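Local structure of succinylglutamate desuccinylase/aspartoacylase (Shewanella frigidimarina, 3LWU) at residues 134-137 with 138-141; 237-240 with 241-245; 151-154 with 155-159. The protein binds a zinc ion and is probably a hydrolase of the succinylglutamate desuccinylase/aspartoacylase family, perhaps acting on ester bonds. One frame throughout, in Å; residues are numbered along the deposited sequence.

Contact 1: residues 134-137 with 138-141; sequences WYAE and HQHL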
ATOM      1  N   TRP A 134     -41.952   4.093 -19.421  1.00 29.16           N
ATOM      2  CA  TRP A 134     -42.020   5.218 -18.509  1.00 28.63           C
ATOM      3  C   TRP A 134     -42.683   6.401 -19.213  1.00 28.27           C
ATOM      4  O   TRP A 134     -43.579   7.068 -18.642  1.00 27.53           O
ATOM      5  CB  TRP A 134     -40.619   5.609 -17.938  1.00 28.53           C
ATOM      6  CG  TRP A 134     -40.772   6.626 -16.830  1.00 28.29           C
ATOM      7  CD1 TRP A 134     -40.875   6.370 -15.487  1.00 28.48           C
ATOM      8  CD2 TRP A 134     -40.913   8.055 -16.972  1.00 27.87           C
ATOM      9  NE1 TRP A 134     -41.047   7.548 -14.791  1.00 27.70           N
ATOM     10  CE2 TRP A 134     -41.076   8.592 -15.678  1.00 26.83           C
ATOM     11  CE3 TRP A 134     -40.886   8.932 -18.065  1.00 26.33           C
ATOM     12  CZ2 TRP A 134     -41.244   9.950 -15.455  1.00 26.75           C
ATOM     13  CZ3 TRP A 134     -41.047  10.292 -17.834  1.00 25.77           C
ATOM     14  CH2 TRP A 134     -41.228  10.784 -16.544  1.00 26.15           C
ATOM     15  N   TYR A 135     -42.256   6.626 -20.462  1.00 28.27           N
ATOM     16  CA  TYR A 135     -42.753   7.733 -21.308  1.00 28.17           C
ATOM     17  C   TYR A 135     -44.235   7.588 -21.627  1.00 28.97           C
ATOM     18  O   TYR A 135     -44.956   8.588 -21.624  1.00 28.51           O
ATOM     19  CB  TYR A 135     -41.945   7.839 -22.617  1.00 27.89           C
ATOM     20  CG  TYR A 135     -42.368   8.979 -23.561  1.00 27.39           C
ATOM     21  CD1 TYR A 135     -41.804  10.250 -23.448  1.00 27.51           C
ATOM     22  CD2 TYR A 135     -43.312   8.769 -24.578  1.00 28.16           C
ATOM     23  CE1 TYR A 135     -42.176  11.301 -24.299  1.00 27.70           C
ATOM     24  CE2 TYR A 135     -43.696   9.811 -25.447  1.00 27.97           C
ATOM     25  CZ  TYR A 135     -43.118  11.077 -25.295  1.00 29.46           C
ATOM     26  OH  TYR A 135     -43.466  12.109 -26.136  1.00 30.40           O
ATOM     27  N   ALA A 136     -44.664   6.354 -21.925  1.00 29.12           N
ATOM     28  CA  ALA A 136     -46.075   6.048 -22.163  1.00 30.02           C
ATOM     29  C   ALA A 136     -46.940   6.409 -20.952  1.00 30.31           C
ATOM     30  O   ALA A 136     -48.022   6.965 -21.120  1.00 30.26           O
ATOM     31  CB  ALA A 136     -46.261   4.554 -22.569  1.00 29.44           C
ATOM     32  N   GLU A 137     -46.435   6.151 -19.743  1.00 31.12           N
ATOM     33  CA  GLU A 137     -47.176   6.457 -18.501  1.00 32.05           C
ATOM     34  C   GLU A 137     -47.199   7.946 -18.133  1.00 31.72           C
ATOM     35  O   GLU A 137     -47.972   8.371 -17.273  1.00 31.93           O
ATOM     36  CB  GLU A 137     -46.597   5.658 -17.319  1.00 32.39           C
ATOM     37  CG  GLU A 137     -47.334   4.344 -17.041  1.00 35.67           C
ATOM     38  CD  GLU A 137     -46.445   3.288 -16.398  1.00 38.80           C
ATOM     39  OE1 GLU A 137     -45.750   3.606 -15.396  1.00 41.63           O
ATOM     40  OE2 GLU A 137     -46.444   2.138 -16.905  1.00 42.05           O
ATOM     41  N   HIS A 138     -46.335   8.739 -18.757  1.00 31.62           N
ATOM     42  CA  HIS A 138     -46.193  10.149 -18.366  1.00 31.21           C
ATOM     43  C   HIS A 138     -46.252  11.162 -19.531  1.00 31.11           C
ATOM     44  O   HIS A 138     -46.089  12.351 -19.301  1.00 30.65           O
ATOM     45  CB  HIS A 138     -44.895  10.340 -17.582  1.00 30.97           C
ATOM     46  CG  HIS A 138     -44.787   9.517 -16.328  1.00 29.93           C
ATOM     47  ND1 HIS A 138     -44.226   8.258 -16.312  1.00 28.33           N
ATOM     48  CD2 HIS A 138     -45.115   9.799 -15.044  1.00 28.40           C
ATOM     49  CE1 HIS A 138     -44.221   7.795 -15.074  1.00 27.72           C
ATOM     50  NE2 HIS A 138     -44.757   8.708 -14.286  1.00 27.91           N
ATOM     51  N   GLN A 139     -46.532  10.700 -20.752  1.00 31.38           N
ATOM     52  CA  GLN A 139     -46.570  11.566 -21.957  1.00 31.51           C
ATOM     53  C   GLN A 139     -47.596  12.706 -21.867  1.00 30.52           C
ATOM     54  O   GLN A 139     -47.400  13.775 -22.444  1.00 30.66           O
ATOM     55  CB  GLN A 139     -46.828  10.734 -23.236  1.00 32.02           C
ATOM     56  CG  GLN A 139     -48.310  10.315 -23.469  1.00 34.28           C
ATOM     57  CD  GLN A 139     -48.487   9.198 -24.538  1.00 37.32           C
ATOM     58  OE1 GLN A 139     -49.051   9.440 -25.596  1.00 37.30           O
ATOM     59  NE2 GLN A 139     -48.016   7.979 -24.244  1.00 38.50           N
ATOM     60  N   HIS A 140     -48.688  12.465 -21.153  1.00 29.71           N
ATOM     61  CA  HIS A 140     -49.777  13.454 -20.988  1.00 28.94           C
ATOM     62  C   HIS A 140     -49.341  14.717 -20.218  1.00 27.08           C
ATOM     63  O   HIS A 140     -49.990  15.760 -20.320  1.00 26.23           O
ATOM     64  CB  HIS A 140     -50.965  12.807 -20.253  1.00 29.27           C
ATOM     65  CG  HIS A 140     -50.570  12.152 -18.956  1.00 32.50           C
ATOM     66  ND1 HIS A 140     -50.566  12.823 -17.749  1.00 33.38           N
ATOM     67  CD2 HIS A 140     -50.106  10.900 -18.694  1.00 34.34           C
ATOM     68  CE1 HIS A 140     -50.149  12.003 -16.795  1.00 33.49           C
ATOM     69  NE2 HIS A 140     -49.853  10.836 -17.344  1.00 34.25           N
ATOM     70  N   LEU A 141     -48.278  14.602 -19.421  1.00 25.49           N
ATOM     71  CA  LEU A 141     -47.731  15.735 -18.663  1.00 24.34           C
ATOM     72  C   LEU A 141     -47.104  16.786 -19.604  1.00 23.09           C
ATOM     73  O   LEU A 141     -46.638  16.440 -20.693  1.00 23.13           O
ATOM     74  CB  LEU A 141     -46.670  15.236 -17.664  1.00 24.35           C
ATOM     75  CG  LEU A 141     -47.072  14.285 -16.515  1.00 25.17           C
ATOM     76  CD1 LEU A 141     -45.813  13.940 -15.662  1.00 21.48           C
ATOM     77  CD2 LEU A 141     -48.210  14.845 -15.636  1.00 24.01           C
TER

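Contact 2: residues 237-240 with 241-245; sequences PWWQ and LTEYA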
ATOM      1  N   PRO A 237     -29.556   9.289 -18.506  1.00 22.71           N
ATOM      2  CA  PRO A 237     -31.009   9.076 -18.495  1.00 21.71           C
ATOM      3  C   PRO A 237     -31.745  10.197 -19.168  1.00 21.09           C
ATOM      4  O   PRO A 237     -32.758   9.938 -19.865  1.00 21.32           O
ATOM      5  CB  PRO A 237     -31.352   9.046 -17.002  1.00 21.81           C
ATOM      6  CG  PRO A 237     -30.053   8.777 -16.310  1.00 22.32           C
ATOM      7  CD  PRO A 237     -29.028   9.452 -17.150  1.00 22.58           C
ATOM      8  N   TRP A 238     -31.267  11.439 -18.983  1.00 19.61           N
ATOM      9  CA  TRP A 238     -31.919  12.569 -19.634  1.00 19.79           C
ATOM     10  C   TRP A 238     -31.703  12.567 -21.142  1.00 20.60           C
ATOM     11  O   TRP A 238     -32.621  12.889 -21.879  1.00 19.75           O
ATOM     12  CB  TRP A 238     -31.509  13.907 -19.027  1.00 19.65           C
ATOM     13  CG  TRP A 238     -31.944  14.072 -17.602  1.00 17.31           C
ATOM     14  CD1 TRP A 238     -31.195  13.834 -16.506  1.00 17.91           C
ATOM     15  CD2 TRP A 238     -33.209  14.509 -17.137  1.00 14.78           C
ATOM     16  NE1 TRP A 238     -31.913  14.081 -15.375  1.00 18.06           N
ATOM     17  CE2 TRP A 238     -33.163  14.498 -15.741  1.00 17.17           C
ATOM     18  CE3 TRP A 238     -34.384  14.912 -17.768  1.00 17.89           C
ATOM     19  CZ2 TRP A 238     -34.240  14.883 -14.953  1.00 16.64           C
ATOM     20  CZ3 TRP A 238     -35.458  15.284 -16.981  1.00 17.53           C
ATOM     21  CH2 TRP A 238     -35.367  15.275 -15.590  1.00 15.99           C
ATOM     22  N   TRP A 239     -30.501  12.188 -21.588  1.00 22.26           N
ATOM     23  CA  TRP A 239     -30.179  12.079 -23.028  1.00 23.76           C
ATOM     24  C   TRP A 239     -31.089  11.041 -23.658  1.00 24.48           C
ATOM     25  O   TRP A 239     -31.707  11.289 -24.703  1.00 25.44           O
ATOM     26  CB  TRP A 239     -28.697  11.688 -23.235  1.00 24.54           C
ATOM     27  CG  TRP A 239     -28.119  12.137 -24.577  1.00 28.11           C
ATOM     28  CD1 TRP A 239     -28.830  12.497 -25.707  1.00 29.75           C
ATOM     29  CD2 TRP A 239     -26.718  12.280 -24.925  1.00 30.80           C
ATOM     30  NE1 TRP A 239     -27.964  12.839 -26.719  1.00 30.63           N
ATOM     31  CE2 TRP A 239     -26.667  12.716 -26.277  1.00 32.38           C
ATOM     32  CE3 TRP A 239     -25.505  12.057 -24.236  1.00 32.29           C
ATOM     33  CZ2 TRP A 239     -25.444  12.973 -26.947  1.00 32.75           C
ATOM     34  CZ3 TRP A 239     -24.288  12.298 -24.916  1.00 32.60           C
ATOM     35  CH2 TRP A 239     -24.279  12.756 -26.254  1.00 31.86           C
ATOM     36  N   GLN A 240     -31.211   9.892 -22.989  1.00 25.02           N
ATOM     37  CA  GLN A 240     -32.089   8.807 -23.444  1.00 26.25           C
ATOM     38  C   GLN A 240     -33.524   9.284 -23.581  1.00 25.06           C
ATOM     39  O   GLN A 240     -34.151   9.029 -24.610  1.00 24.85           O
ATOM     40  CB  GLN A 240     -32.079   7.612 -22.485  1.00 26.59           C
ATOM     41  CG  GLN A 240     -30.842   6.749 -22.507  1.00 31.69           C
ATOM     42  CD  GLN A 240     -30.664   5.996 -21.164  1.00 38.08           C
ATOM     43  OE1 GLN A 240     -31.664   5.675 -20.479  1.00 41.25           O
ATOM     44  NE2 GLN A 240     -29.395   5.753 -20.764  1.00 39.38           N
ATOM     45  N   LEU A 241     -34.034   9.967 -22.552  1.00 24.23           N
ATOM     46  CA  LEU A 241     -35.425  10.444 -22.557  1.00 23.93           C
ATOM     47  C   LEU A 241     -35.648  11.370 -23.739  1.00 24.59           C
ATOM     48  O   LEU A 241     -36.615  11.226 -24.470  1.00 25.79           O
ATOM     49  CB  LEU A 241     -35.780  11.161 -21.262  1.00 22.94           C
ATOM     50  CG  LEU A 241     -37.141  11.850 -21.166  1.00 22.99           C
ATOM     51  CD1 LEU A 241     -38.295  10.887 -21.367  1.00 18.48           C
ATOM     52  CD2 LEU A 241     -37.274  12.519 -19.814  1.00 22.62           C
ATOM     53  N   THR A 242     -34.735  12.307 -23.936  1.00 25.36           N
ATOM     54  CA  THR A 242     -34.855  13.283 -25.013  1.00 25.67           C
ATOM     55  C   THR A 242     -34.836  12.646 -26.426  1.00 26.91           C
ATOM     56  O   THR A 242     -35.698  12.970 -27.252  1.00 26.43           O
ATOM     57  CB  THR A 242     -33.737  14.353 -24.933  1.00 25.53           C
ATOM     58  OG1 THR A 242     -33.682  14.906 -23.612  1.00 22.93           O
ATOM     59  CG2 THR A 242     -33.988  15.463 -25.957  1.00 23.33           C
ATOM     60  N   GLU A 243     -33.847  11.790 -26.709  1.00 28.28           N
ATOM     61  CA  GLU A 243     -33.786  11.095 -28.003  1.00 29.75           C
ATOM     62  C   GLU A 243     -35.064  10.294 -28.196  1.00 30.06           C
ATOM     63  O   GLU A 243     -35.669  10.323 -29.295  1.00 30.74           O
ATOM     64  CB  GLU A 243     -32.563  10.172 -28.121  1.00 30.54           C
ATOM     65  CG  GLU A 243     -31.231  10.923 -28.280  1.00 33.22           C
ATOM     66  CD  GLU A 243     -30.012  10.057 -27.969  1.00 36.99           C
ATOM     67  OE1 GLU A 243     -30.115   8.816 -28.069  1.00 38.20           O
ATOM     68  OE2 GLU A 243     -28.944  10.613 -27.605  1.00 42.14           O
ATOM     69  N   TYR A 244     -35.517   9.606 -27.145  1.00 29.84           N
ATOM     70  CA  TYR A 244     -36.780   8.882 -27.272  1.00 29.92           C
ATOM     71  C   TYR A 244     -37.942   9.825 -27.566  1.00 29.02           C
ATOM     72  O   TYR A 244     -38.663   9.602 -28.537  1.00 29.90           O
ATOM     73  CB  TYR A 244     -37.115   7.969 -26.084  1.00 30.27           C
ATOM     74  CG  TYR A 244     -38.388   7.171 -26.366  1.00 30.37           C
ATOM     75  CD1 TYR A 244     -38.358   6.030 -27.184  1.00 31.88           C
ATOM     76  CD2 TYR A 244     -39.617   7.577 -25.848  1.00 29.50           C
ATOM     77  CE1 TYR A 244     -39.547   5.306 -27.483  1.00 31.44           C
ATOM     78  CE2 TYR A 244     -40.781   6.876 -26.125  1.00 30.47           C
ATOM     79  CZ  TYR A 244     -40.746   5.742 -26.939  1.00 31.51           C
ATOM     80  OH  TYR A 244     -41.927   5.070 -27.185  1.00 31.70           O
ATOM     81  N   ALA A 245     -38.127  10.871 -26.773  1.00 28.46           N
ATOM     82  CA  ALA A 245     -39.244  11.809 -27.026  1.00 28.55           C
ATOM     83  C   ALA A 245     -39.216  12.367 -28.457  1.00 28.88           C
ATOM     84  O   ALA A 245     -40.250  12.384 -29.135  1.00 27.77           O
ATOM     85  CB  ALA A 245     -39.266  12.934 -26.027  1.00 28.16           C
TER

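Contact 3: residues 151-154 with 155-159; sequences RSML and VETCQ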
ATOM      1  N   ARG A 151     -37.255  13.401 -12.654  1.00 21.97           N
ATOM      2  CA  ARG A 151     -36.247  13.687 -11.640  1.00 23.12           C
ATOM      3  C   ARG A 151     -36.585  13.002 -10.318  1.00 23.18           C
ATOM      4  O   ARG A 151     -35.687  12.434  -9.674  1.00 22.65           O
ATOM      5  CB  ARG A 151     -36.056  15.206 -11.434  1.00 23.83           C
ATOM      6  CG  ARG A 151     -35.256  15.607 -10.216  1.00 25.11           C
ATOM      7  CD  ARG A 151     -34.938  17.116 -10.222  1.00 29.65           C
ATOM      8  NE  ARG A 151     -33.899  17.457 -11.214  1.00 33.54           N
ATOM      9  CZ  ARG A 151     -34.123  18.026 -12.408  1.00 35.85           C
ATOM     10  NH1 ARG A 151     -35.347  18.354 -12.786  1.00 34.49           N
ATOM     11  NH2 ARG A 151     -33.104  18.275 -13.236  1.00 38.03           N
ATOM     12  N   SER A 152     -37.851  13.057  -9.902  1.00 23.09           N
ATOM     13  CA  SER A 152     -38.266  12.328  -8.683  1.00 23.79           C
ATOM     14  C   SER A 152     -37.937  10.853  -8.760  1.00 23.35           C
ATOM     15  O   SER A 152     -37.535  10.272  -7.756  1.00 23.50           O
ATOM     16  CB  SER A 152     -39.754  12.425  -8.421  1.00 23.63           C
ATOM     17  OG  SER A 152     -40.126  13.777  -8.418  1.00 27.28           O
HETATM   18  N   MSE A 153     -38.132  10.259  -9.936  1.00 23.22           N
HETATM   19  CA  MSE A 153     -37.875   8.841 -10.130  1.00 23.19           C
HETATM   20  C   MSE A 153     -36.392   8.558 -10.033  1.00 22.89           C
HETATM   21  O   MSE A 153     -36.003   7.588  -9.377  1.00 22.83           O
HETATM   22  CB  MSE A 153     -38.413   8.340 -11.471  1.00 23.52           C
HETATM   23  CG  MSE A 153     -38.082   6.871 -11.736  1.00 24.48           C
HETATM   24 SE   MSE A 153     -36.457   6.608 -12.738  0.75 27.37          SE
HETATM   25  CE  MSE A 153     -36.999   7.523 -14.406  1.00 27.74           C
ATOM     26  N   LEU A 154     -35.564   9.390 -10.683  1.00 22.11           N
ATOM     27  CA  LEU A 154     -34.107   9.219 -10.608  1.00 21.43           C
ATOM     28  C   LEU A 154     -33.605   9.329  -9.155  1.00 21.38           C
ATOM     29  O   LEU A 154     -32.796   8.496  -8.742  1.00 20.33           O
ATOM     30  CB  LEU A 154     -33.329  10.178 -11.544  1.00 21.05           C
ATOM     31  CG  LEU A 154     -33.567  10.032 -13.072  1.00 20.53           C
ATOM     32  CD1 LEU A 154     -32.934  11.153 -13.876  1.00 17.54           C
ATOM     33  CD2 LEU A 154     -33.095   8.683 -13.625  1.00 17.91           C
ATOM     34  N   VAL A 155     -34.099  10.301  -8.385  1.00 21.07           N
ATOM     35  CA  VAL A 155     -33.722  10.409  -6.980  1.00 22.14           C
ATOM     36  C   VAL A 155     -34.169   9.172  -6.168  1.00 23.21           C
ATOM     37  O   VAL A 155     -33.367   8.550  -5.511  1.00 23.30           O
ATOM     38  CB  VAL A 155     -34.204  11.736  -6.342  1.00 22.74           C
ATOM     39  CG1 VAL A 155     -33.760  11.843  -4.874  1.00 21.50           C
ATOM     40  CG2 VAL A 155     -33.664  12.937  -7.134  1.00 21.50           C
ATOM     41  N   GLU A 156     -35.419   8.748  -6.282  1.00 24.79           N
ATOM     42  CA  GLU A 156     -35.931   7.635  -5.451  1.00 25.58           C
ATOM     43  C   GLU A 156     -35.267   6.288  -5.719  1.00 25.38           C
ATOM     44  O   GLU A 156     -34.998   5.529  -4.774  1.00 23.86           O
ATOM     45  CB  GLU A 156     -37.455   7.493  -5.603  1.00 26.17           C
ATOM     46  CG  GLU A 156     -38.180   8.720  -5.024  1.00 30.75           C
ATOM     47  CD  GLU A 156     -39.647   8.867  -5.407  1.00 34.87           C
ATOM     48  OE1 GLU A 156     -40.261   7.903  -5.963  1.00 39.58           O
ATOM     49  OE2 GLU A 156     -40.184   9.975  -5.130  1.00 38.15           O
ATOM     50  N   THR A 157     -35.041   5.982  -6.997  1.00 25.15           N
ATOM     51  CA  THR A 157     -34.480   4.688  -7.382  1.00 25.69           C
ATOM     52  C   THR A 157     -33.013   4.626  -6.966  1.00 26.67           C
ATOM     53  O   THR A 157     -32.468   3.564  -6.640  1.00 26.31           O
ATOM     54  CB  THR A 157     -34.598   4.427  -8.898  1.00 25.53           C
ATOM     55  OG1 THR A 157     -34.039   5.536  -9.600  1.00 24.94           O
ATOM     56  CG2 THR A 157     -36.079   4.206  -9.335  1.00 24.31           C
ATOM     57  N   CYS A 158     -32.377   5.786  -6.970  1.00 27.35           N
ATOM     58  CA  CYS A 158     -31.038   5.909  -6.438  1.00 28.67           C
ATOM     59  C   CYS A 158     -30.980   5.652  -4.923  1.00 28.97           C
ATOM     60  O   CYS A 158     -30.160   4.860  -4.433  1.00 28.58           O
ATOM     61  CB  CYS A 158     -30.554   7.315  -6.731  1.00 29.27           C
ATOM     62  SG  CYS A 158     -28.969   7.369  -7.253  1.00 33.22           S
ATOM     63  N   GLN A 159     -31.833   6.356  -4.185  1.00 29.41           N
ATOM     64  CA  GLN A 159     -31.984   6.149  -2.736  1.00 29.81           C
ATOM     65  C   GLN A 159     -32.358   4.708  -2.365  1.00 29.56           C
ATOM     66  O   GLN A 159     -31.895   4.192  -1.339  1.00 29.82           O
ATOM     67  CB  GLN A 159     -33.017   7.117  -2.162  1.00 29.67           C
ATOM     68  CG  GLN A 159     -32.472   8.535  -2.018  1.00 32.03           C
ATOM     69  CD  GLN A 159     -33.549   9.605  -1.838  1.00 35.20           C
ATOM     70  OE1 GLN A 159     -34.742   9.380  -2.078  1.00 35.44           O
ATOM     71  NE2 GLN A 159     -33.113  10.790  -1.433  1.00 37.40           N
TER

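Contact 1: residues 134-137 with 138-141
H138 lays its imidazole over the indole of W134 while giving its ring N-H to that residue's own carbonyl. The bond from H138 ND1 to W134 O is short, 2.7 Å, and nearly straight at 168°; the oxygen lies in the imidazole plane, which, with the stack, helps fix the rotation of the ring. The two rings form an offset stack, with the centroids of the W134 six-membered ring and the H138 imidazole 3.9 Å apart and the planes at 18°. H138 CB adds a CH-pi contact over the same six-membered ring. With an alanine in place of W134, the imidazole would probably lose its stacking surface and be held less firmly by the ND1 bond, and a gap would open toward L146 of helix 143-160.

The following three carbonyls also find donors. Y135 O receives H138 N at 3.2 Å. A136 O takes the Q139 side-chain amide, NE2, at 3.3 Å, in the carbonyl plane and on a lone pair. E137 O accepts H140 NE2 at 3.1 Å. Beyond them, R250 binds the carbonyls of Q139 and L141.

L141 N bonds to H138 O at 3.1 Å, closing a type I beta turn. The arrangement is that of a helix C-terminal region where carbonyls are met partly by side chains as the chain turns toward helix 143-160.

Contact 2: residues 237-240 with 241-245
T242 turns its hydroxyl back to the carbonyl of W238, one helical turn earlier. Its chi1 of -51° sets OG1 beside the backbone N and anti to the carbonyl carbon, and from there T242 OG1 donates to W238 O at 2.9 Å. The same oxygen also receives T242 N, at 3.0 Å. The two donors arrive from opposite faces of the carbonyl plane, so W238 O is gripped twice without the side-chain bond displacing the helical one.

L241 is turned differently. Its CG is anti to the backbone N (chi1 173°), and the branched end lies along the helix flank near the indole of W238. L241 CD2 comes to 4.3 Å from W238 CE3, a loose apolar touch in which the methyl meets the ring obliquely. Helix 143-160 covers this flank: Y150 meets W238 edge-to-face and packs on L241, and F147 and L154 also touch the indole.

On another flank, E243 runs extended beyond CG toward W239; in the model its carboxylate lies over one face of the indole, the planes 75° apart, but OE2 sits too close to the ring for this placement to be relied on. N224 gives a weak hydrogen bond to the same oxygen.

Backbone bonds join the two segments at each step: P237 O accepts L241 N at 3.0 Å, and Q240 O accepts Y244 N at 2.9 Å. P237 has no N-H to give, the N of W238 also makes no bond to the turn before, and helix 230-247 kinks there. The whole is a proline-kinked alpha-helix that regains regular i to i+4 bonding, reinforced by a threonine hydroxyl bonded back to a main-chain carbonyl.

Contact 3: residues 151-154 with 155-159
V155 packs its CG2 against the carbonyl oxygen of R151 within the regular alpha-helix 143-160, with V155 CG2 and R151 O 3.3 Å apart. That methyl stands anti to the carbonyl carbon of its own residue, the placement left when chi1 of -178° sends CG1 anti to the backbone N. R151 O is taken up by the helical bond from V155 N at 3.0 Å. The R151 guanidinium group leads away, bonding through NE to the carbonyl of H183 and through NH2 to that of A185.

L154 joins the next turn through its backbone. C158 N reaches L154 O at 3.3 Å, a longer bond than its neighbours, bent to 150° at the hydrogen. The L154 side chain packs on P237 and W238 of helix 230-247.

M153, present as selenomethionine, bends at chi2 and chi3 so that its side chain passes slantwise across T157. M153 SE lies 4.1 Å from T157 OG1, a contact of packing. M153 O accepts both T157 N, at 3.0 Å, and T157 OG1, at 2.8 Å, the two donors approaching from opposite faces of the carbonyl plane.

Overall arrangement
Along the chain the order is contact 1, at the end of helix 131-138 and the turn after it, then contacts 3 and 2, within helices 143-160 and 230-247. All three lie on one side of the chain's centre, in the catalytic domain of the succinylglutamate desuccinylase/aspartoacylase family but away from the zinc site of H63, E66 and H192. Centres of contacts 1 and 2 are about 13 Å apart, those of 2 and 3 about 16 Å, and those of 1 and 3 about 17 Å. Each pair touches: Y135 CD2 meets Y244 CE2 at 3.5 Å, W238 NE1 meets L154 CD1 at 3.4 Å, and W134 NE1 meets M153 CE at 4.1 Å. Thus three local contacts belong to one packed cluster, with aromatic side chains at each junction.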